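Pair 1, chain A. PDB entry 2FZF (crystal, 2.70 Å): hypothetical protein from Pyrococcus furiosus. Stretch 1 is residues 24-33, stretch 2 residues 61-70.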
# COMPACT_ATOMS: atom_id res chain seq x y z
N LEU A 24 21.80 -0.62 14.04
CA LEU A 24 20.62 -0.21 13.30
C LEU A 24 19.85 -1.46 12.92
O LEU A 24 18.66 -1.58 13.22
CB LEU A 24 21.03 0.61 12.07
CG LEU A 24 21.61 2.00 12.36
CD1 LEU A 24 21.95 2.71 11.06
CD2 LEU A 24 20.61 2.82 13.17
N LEU A 25 20.50 -2.42 12.27
CA LEU A 25 19.79 -3.64 11.91
C LEU A 25 19.10 -4.24 13.13
O LEU A 25 17.99 -4.77 13.01
CB LEU A 25 20.72 -4.67 11.28
CG LEU A 25 21.17 -4.36 9.84
CD1 LEU A 25 22.23 -5.35 9.47
CD2 LEU A 25 20.02 -4.43 8.88
N GLY A 26 19.72 -4.15 14.30
CA GLY A 26 19.07 -4.68 15.49
C GLY A 26 17.79 -3.90 15.78
O GLY A 26 16.77 -4.46 16.17
N MET A 27 17.86 -2.58 15.59
CA MET A 27 16.73 -1.69 15.80
C MET A 27 15.60 -2.09 14.87
O MET A 27 14.45 -2.21 15.29
CB MET A 27 17.14 -0.24 15.51
CG MET A 27 17.96 0.41 16.61
SD MET A 27 18.27 2.20 16.40
CE MET A 27 16.65 2.74 15.88
N ALA A 28 15.96 -2.30 13.60
CA ALA A 28 15.01 -2.71 12.55
C ALA A 28 14.26 -3.97 12.97
O ALA A 28 13.03 -4.00 12.97
CB ALA A 28 15.74 -2.96 11.26
N ILE A 29 15.02 -5.00 13.33
CA ILE A 29 14.44 -6.25 13.77
C ILE A 29 13.48 -5.97 14.93
O ILE A 29 12.34 -6.44 14.93
CB ILE A 29 15.52 -7.23 14.26
CG1 ILE A 29 16.51 -7.53 13.12
CG2 ILE A 29 14.87 -8.49 14.77
CD1 ILE A 29 17.65 -8.44 13.53
N LYS A 30 13.96 -5.20 15.91
CA LYS A 30 13.17 -4.87 17.08
C LYS A 30 11.89 -4.19 16.68
O LYS A 30 10.82 -4.49 17.22
CB LYS A 30 13.98 -3.96 18.01
CG LYS A 30 13.45 -3.84 19.44
CD LYS A 30 14.50 -3.22 20.37
CE LYS A 30 14.06 -3.27 21.86
NZ LYS A 30 15.16 -2.89 22.83
N ALA A 31 11.98 -3.27 15.73
CA ALA A 31 10.78 -2.53 15.29
C ALA A 31 9.78 -3.46 14.63
O ALA A 31 8.57 -3.38 14.89
CB ALA A 31 11.18 -1.42 14.33
N GLU A 32 10.28 -4.34 13.78
CA GLU A 32 9.43 -5.26 13.08
C GLU A 32 8.80 -6.27 14.03
O GLU A 32 7.70 -6.76 13.79
CB GLU A 32 10.22 -5.98 12.00
CG GLU A 32 9.58 -5.86 10.63
CD GLU A 32 9.75 -4.49 9.99
OE1 GLU A 32 8.98 -4.19 9.04
OE2 GLU A 32 10.64 -3.73 10.42
N ILE A 33 9.48 -6.58 15.11
CA ILE A 33 8.94 -7.54 16.04
C ILE A 33 7.75 -6.95 16.77
O ILE A 33 6.69 -7.57 16.88
CB ILE A 33 10.02 -7.98 17.02
CG1 ILE A 33 11.02 -8.83 16.27
CG2 ILE A 33 9.41 -8.73 18.19
CD1 ILE A 33 12.20 -9.26 17.07
N GLU A 61 1.62 -9.55 5.89
CA GLU A 61 2.61 -9.01 4.98
C GLU A 61 3.93 -8.72 5.70
O GLU A 61 5.00 -9.08 5.21
CB GLU A 61 2.08 -7.74 4.33
CG GLU A 61 1.32 -7.96 3.05
CD GLU A 61 2.25 -8.27 1.89
OE1 GLU A 61 1.77 -8.29 0.73
OE2 GLU A 61 3.45 -8.50 2.15
N GLU A 62 3.85 -8.07 6.86
CA GLU A 62 5.05 -7.73 7.60
C GLU A 62 5.60 -8.82 8.48
O GLU A 62 6.52 -8.57 9.27
CB GLU A 62 4.80 -6.47 8.45
CG GLU A 62 4.61 -5.19 7.63
CD GLU A 62 4.62 -3.91 8.46
OE1 GLU A 62 5.59 -3.69 9.23
OE2 GLU A 62 3.65 -3.13 8.34
N LYS A 63 5.06 -10.03 8.39
CA LYS A 63 5.56 -11.14 9.22
C LYS A 63 6.91 -11.61 8.72
O LYS A 63 7.78 -11.99 9.51
CB LYS A 63 4.57 -12.32 9.21
CG LYS A 63 3.33 -12.10 10.05
CD LYS A 63 2.25 -13.15 9.77
CE LYS A 63 0.91 -12.77 10.43
NZ LYS A 63 -0.27 -13.47 9.85
N LYS A 64 7.08 -11.59 7.41
CA LYS A 64 8.32 -12.03 6.80
C LYS A 64 9.45 -11.01 6.92
O LYS A 64 10.60 -11.34 6.62
CB LYS A 64 8.08 -12.33 5.32
CG LYS A 64 7.72 -11.11 4.51
CD LYS A 64 7.61 -11.42 3.03
CE LYS A 64 7.84 -10.15 2.22
NZ LYS A 64 6.95 -9.01 2.64
N HIS A 65 9.15 -9.79 7.35
CA HIS A 65 10.17 -8.75 7.48
C HIS A 65 11.26 -9.13 8.50
O HIS A 65 12.45 -8.93 8.26
CB HIS A 65 9.55 -7.42 7.91
CG HIS A 65 8.76 -6.73 6.85
ND1 HIS A 65 8.55 -7.27 5.59
CD2 HIS A 65 8.11 -5.54 6.85
CE1 HIS A 65 7.81 -6.44 4.88
NE2 HIS A 65 7.53 -5.39 5.62
N GLU A 66 10.83 -9.66 9.64
CA GLU A 66 11.77 -10.04 10.68
C GLU A 66 12.75 -11.08 10.20
O GLU A 66 13.96 -10.88 10.25
CB GLU A 66 11.02 -10.59 11.88
CG GLU A 66 11.89 -10.66 13.10
CD GLU A 66 11.23 -11.38 14.24
OE1 GLU A 66 9.98 -11.34 14.34
OE2 GLU A 66 11.97 -11.98 15.05
N ALA A 67 12.22 -12.21 9.73
CA ALA A 67 13.06 -13.29 9.24
C ALA A 67 13.96 -12.79 8.11
O ALA A 67 15.09 -13.26 7.98
CB ALA A 67 12.19 -14.45 8.76
N LEU A 68 13.48 -11.85 7.31
CA LEU A 68 14.28 -11.31 6.21
C LEU A 68 15.48 -10.52 6.73
O LEU A 68 16.59 -10.62 6.21
CB LEU A 68 13.45 -10.41 5.29
CG LEU A 68 12.41 -11.08 4.36
CD1 LEU A 68 11.98 -10.07 3.31
CD2 LEU A 68 13.01 -12.31 3.69
N LEU A 69 15.24 -9.73 7.77
CA LEU A 69 16.30 -8.91 8.34
C LEU A 69 17.31 -9.77 9.08
O LEU A 69 18.51 -9.52 9.00
CB LEU A 69 15.70 -7.89 9.32
CG LEU A 69 14.94 -6.70 8.77
CD1 LEU A 69 14.28 -5.95 9.90
CD2 LEU A 69 15.88 -5.80 8.02
N ARG A 70 16.82 -10.78 9.80
CA ARG A 70 17.68 -11.67 10.58
C ARG A 70 18.62 -12.40 9.64
O ARG A 70 19.75 -12.74 10.01
CB ARG A 70 16.83 -12.68 11.38
CG ARG A 70 15.65 -12.03 12.11
CD ARG A 70 15.29 -12.62 13.46
NE ARG A 70 16.32 -12.40 14.49
CZ ARG A 70 16.07 -12.17 15.78
NH1 ARG A 70 14.82 -12.11 16.23
NH2 ARG A 70 17.08 -12.03 16.63

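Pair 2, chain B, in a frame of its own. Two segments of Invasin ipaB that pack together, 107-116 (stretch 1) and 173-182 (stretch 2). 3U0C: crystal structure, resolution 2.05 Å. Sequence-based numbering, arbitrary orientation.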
# COMPACT_ATOMS: atom_id res chain seq x y z
N GLY B 107 2.63 0.09 -6.41
CA GLY B 107 3.30 1.33 -6.10
C GLY B 107 3.76 1.35 -4.65
O GLY B 107 4.90 1.66 -4.36
N LEU B 108 2.87 0.97 -3.75
CA LEU B 108 3.19 0.94 -2.33
C LEU B 108 4.23 -0.14 -1.99
O LEU B 108 4.99 0.00 -1.04
CB LEU B 108 1.93 0.74 -1.49
CG LEU B 108 0.95 1.91 -1.42
CD1 LEU B 108 -0.38 1.45 -0.83
CD2 LEU B 108 1.52 3.09 -0.64
N THR B 109 4.26 -1.21 -2.77
CA THR B 109 5.24 -2.25 -2.56
C THR B 109 6.62 -1.71 -2.90
O THR B 109 7.57 -1.90 -2.15
CB THR B 109 4.93 -3.49 -3.40
OG1 THR B 109 3.81 -4.16 -2.83
CG2 THR B 109 6.12 -4.43 -3.40
N ARG B 110 6.71 -1.02 -4.03
CA ARG B 110 7.95 -0.36 -4.41
C ARG B 110 8.40 0.66 -3.37
O ARG B 110 9.59 0.75 -3.06
CB ARG B 110 7.79 0.30 -5.79
CG ARG B 110 7.83 -0.68 -6.95
CD ARG B 110 7.93 0.06 -8.30
NE ARG B 110 6.78 0.93 -8.54
CZ ARG B 110 5.65 0.55 -9.14
NH1 ARG B 110 5.53 -0.70 -9.59
NH2 ARG B 110 4.66 1.40 -9.31
N ASP B 111 7.44 1.41 -2.82
CA ASP B 111 7.75 2.42 -1.81
C ASP B 111 8.28 1.77 -0.56
O ASP B 111 9.24 2.24 0.05
CB ASP B 111 6.51 3.23 -1.46
CG ASP B 111 6.08 4.15 -2.57
OD1 ASP B 111 6.92 4.50 -3.42
OD2 ASP B 111 4.90 4.53 -2.57
N TYR B 112 7.63 0.68 -0.16
CA TYR B 112 8.03 -0.07 1.01
C TYR B 112 9.47 -0.56 0.93
O TYR B 112 10.22 -0.44 1.87
CB TYR B 112 7.11 -1.26 1.17
CG TYR B 112 7.24 -1.98 2.49
CD1 TYR B 112 6.96 -1.33 3.69
CD2 TYR B 112 7.59 -3.32 2.54
CE1 TYR B 112 7.04 -1.99 4.88
CE2 TYR B 112 7.68 -3.99 3.73
CZ TYR B 112 7.40 -3.32 4.90
OH TYR B 112 7.48 -3.99 6.09
N GLU B 113 9.81 -1.14 -0.22
CA GLU B 113 11.14 -1.68 -0.50
C GLU B 113 12.17 -0.57 -0.51
O GLU B 113 13.25 -0.71 0.07
CB GLU B 113 11.14 -2.38 -1.86
CG GLU B 113 10.43 -3.71 -1.87
CD GLU B 113 10.16 -4.23 -3.28
OE1 GLU B 113 10.43 -3.50 -4.27
OE2 GLU B 113 9.66 -5.36 -3.40
N LYS B 114 11.84 0.53 -1.18
CA LYS B 114 12.71 1.69 -1.22
C LYS B 114 13.01 2.22 0.18
O LYS B 114 14.16 2.57 0.50
CB LYS B 114 12.11 2.77 -2.11
CG LYS B 114 12.77 4.14 -1.94
CD LYS B 114 12.33 5.12 -3.02
CE LYS B 114 13.28 6.33 -3.09
NZ LYS B 114 12.80 7.30 -4.13
N GLN B 115 11.98 2.28 1.02
CA GLN B 115 12.12 2.78 2.38
C GLN B 115 12.89 1.83 3.29
O GLN B 115 13.67 2.28 4.13
CB GLN B 115 10.77 3.09 3.01
CG GLN B 115 10.11 4.32 2.44
CD GLN B 115 10.95 5.55 2.63
OE1 GLN B 115 11.49 5.80 3.71
NE2 GLN B 115 11.08 6.34 1.56
N ILE B 116 12.63 0.53 3.14
CA ILE B 116 13.38 -0.50 3.85
C ILE B 116 14.88 -0.41 3.55
O ILE B 116 15.71 -0.47 4.46
CB ILE B 116 12.86 -1.91 3.50
CG1 ILE B 116 11.47 -2.14 4.11
CG2 ILE B 116 13.83 -2.97 4.01
CD1 ILE B 116 11.46 -2.34 5.60
N LEU B 173 12.30 8.59 11.71
CA LEU B 173 11.42 9.11 10.67
C LEU B 173 11.20 8.07 9.56
O LEU B 173 10.06 7.76 9.19
CB LEU B 173 11.97 10.41 10.07
CG LEU B 173 11.50 11.70 10.74
CD1 LEU B 173 12.33 12.91 10.31
CD2 LEU B 173 10.02 11.92 10.46
N ILE B 174 12.31 7.54 9.05
CA ILE B 174 12.25 6.53 8.00
C ILE B 174 11.46 5.31 8.47
O ILE B 174 10.56 4.83 7.78
CB ILE B 174 13.66 6.08 7.57
CG1 ILE B 174 14.43 7.27 6.98
CG2 ILE B 174 13.57 4.95 6.55
CD1 ILE B 174 15.93 7.03 6.90
N GLU B 175 11.80 4.81 9.66
CA GLU B 175 11.12 3.67 10.23
C GLU B 175 9.61 3.92 10.30
O GLU B 175 8.81 3.02 10.04
CB GLU B 175 11.66 3.36 11.63
CG GLU B 175 11.01 2.16 12.30
CD GLU B 175 11.82 1.64 13.47
OE1 GLU B 175 12.06 2.41 14.42
OE2 GLU B 175 12.21 0.45 13.44
N GLN B 176 9.24 5.14 10.64
CA GLN B 176 7.83 5.52 10.72
C GLN B 176 7.17 5.40 9.35
O GLN B 176 6.07 4.85 9.23
CB GLN B 176 7.69 6.95 11.25
CG GLN B 176 7.56 7.04 12.76
CD GLN B 176 7.09 5.73 13.38
OE1 GLN B 176 5.94 5.33 13.20
NE2 GLN B 176 7.98 5.07 14.12
N LYS B 177 7.83 5.92 8.33
CA LYS B 177 7.32 5.86 6.96
C LYS B 177 7.14 4.41 6.51
O LYS B 177 6.11 4.05 5.96
CB LYS B 177 8.21 6.58 5.97
CG LYS B 177 8.14 8.08 6.06
CD LYS B 177 8.96 8.71 4.96
CE LYS B 177 9.12 10.21 5.17
NZ LYS B 177 9.66 10.88 3.95
N THR B 178 8.16 3.59 6.75
CA THR B 178 8.06 2.16 6.51
C THR B 178 6.75 1.59 7.06
O THR B 178 5.97 0.96 6.33
CB THR B 178 9.22 1.40 7.19
OG1 THR B 178 10.47 1.83 6.63
CG2 THR B 178 9.04 -0.07 6.95
N LEU B 179 6.53 1.82 8.36
CA LEU B 179 5.38 1.29 9.08
C LEU B 179 4.07 1.85 8.53
O LEU B 179 3.05 1.15 8.47
CB LEU B 179 5.51 1.62 10.57
CG LEU B 179 6.61 0.87 11.33
CD1 LEU B 179 6.66 1.27 12.81
CD2 LEU B 179 6.46 -0.64 11.20
N SER B 180 4.11 3.12 8.13
CA SER B 180 2.98 3.82 7.56
C SER B 180 2.58 3.19 6.22
O SER B 180 1.40 2.94 5.95
CB SER B 180 3.34 5.29 7.37
OG SER B 180 2.30 6.00 6.71
N ILE B 181 3.58 2.98 5.37
CA ILE B 181 3.38 2.31 4.09
C ILE B 181 2.78 0.93 4.28
O ILE B 181 1.83 0.56 3.60
CB ILE B 181 4.71 2.18 3.31
CG1 ILE B 181 5.25 3.56 2.93
CG2 ILE B 181 4.54 1.35 2.07
CD1 ILE B 181 6.68 3.50 2.45
N HIS B 182 3.35 0.17 5.22
CA HIS B 182 2.83 -1.14 5.57
C HIS B 182 1.38 -1.05 5.99
O HIS B 182 0.60 -1.94 5.70
CB HIS B 182 3.63 -1.75 6.72
CG HIS B 182 3.22 -3.14 7.07
ND1 HIS B 182 3.88 -4.26 6.59
CD2 HIS B 182 2.21 -3.61 7.85
CE1 HIS B 182 3.30 -5.35 7.07
NE2 HIS B 182 2.28 -4.98 7.84

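Two antiparallel helix pairs with the same backbone arrangement. In pair 1 (hypothetical protein from Pyrococcus furiosus) helix 24-33 packs against the helix of stretch 2 (residues 61-70); in pair 2 (invasin IpaB) helix 107-116 packs against helix 173-182. The helix axes approach to 8.8 Å at a signed crossing angle of -160° in pair 1, and to 9.2 Å at -157° in pair 2. The N, CA and C atoms of 14 central residues superpose with an RMSD of 0.4 Å, and the buried surface is nearly equal, 476 and 479 Å². The fit loosens at the start of stretch 2, where Glu A62 leaves helical phi/psi while its match, Ile B174, lies within a continuous helix. Neither pair has a hydrogen bond between its stretches; apolar contacts lie at the centre of both, with polar and charged side chains packed around them.

The clearest common element is a branched aliphatic residue on stretch 2, Leu A69 matched by Ile B181, pointing toward the partner helix. Leu A69 CD1 lies 3.6 Å from Ala A28 CB, its CB is 3.9 Å from Ile A29 CG1, and its CD2 is 4.4 Å from Leu A25 CD2. Ile B181 sits as a knob among Leu B108, Asp B111, Tyr B112 and Gln B115; its CG2 is 3.8 Å from Tyr B112 CB and 4.4 Å from Leu B108 CD2, and its CD1 is 3.9 Å from Asp B111 CB. Leu A25 and Leu B108 share the m,t rotamer, their side-chain centres 0.9 Å apart. One turn further on, the small Ala A28 matches Asp B111, which meets the knob through its CB.

Glu A32 and Gln B115 both point toward stretch 2, with side-chain centres only 0.5 Å apart, but their surroundings differ. Glu A32 OE1 comes within 3.4 Å of Glu A62 OE1, two acceptors and like charges with no hydrogen bond between them, while OE2 is hydrogen-bonded elsewhere in the structure. Gln B115 is uncharged and fills a hole among Ile B174, Lys B177, Thr B178 and Ile B181: its OE1 is 3.6 Å from Ile B174 CG2 and its CG 3.5 Å from Ile B181 CD1. His A65, matched by Lys B177, also points toward the partner.

Ile A29 and Tyr B112 both leave the backbone sideways and bring their ends nearer. Ile A29 CG2 lies over one face of the Arg A70 guanidinium, 3.9 Å from Arg A70 NH1; that same nitrogen donates to Glu A66 OE2 at 3.1 Å in a salt bridge within stretch 2, so a charged pair offers its surface to an aliphatic side chain. In pair 2 the ring reaches further: Tyr B112 CE1 is 3.5 Å from Thr B178 CG2, and the ring forms an oblique aromatic pair with His B182, centroids 5.8 Å apart. Ile A33 and Ile B116 match with side-chain centres 0.6 Å apart, although chi2 is t in the first and m in the second; the ends of both come nearer to stretch 2. Ile A33 CG1 meets Glu A66 CD at 3.3 Å, and Ile B116 CD1 meets the shorter Thr B178 at its CG2, 3.6 Å away.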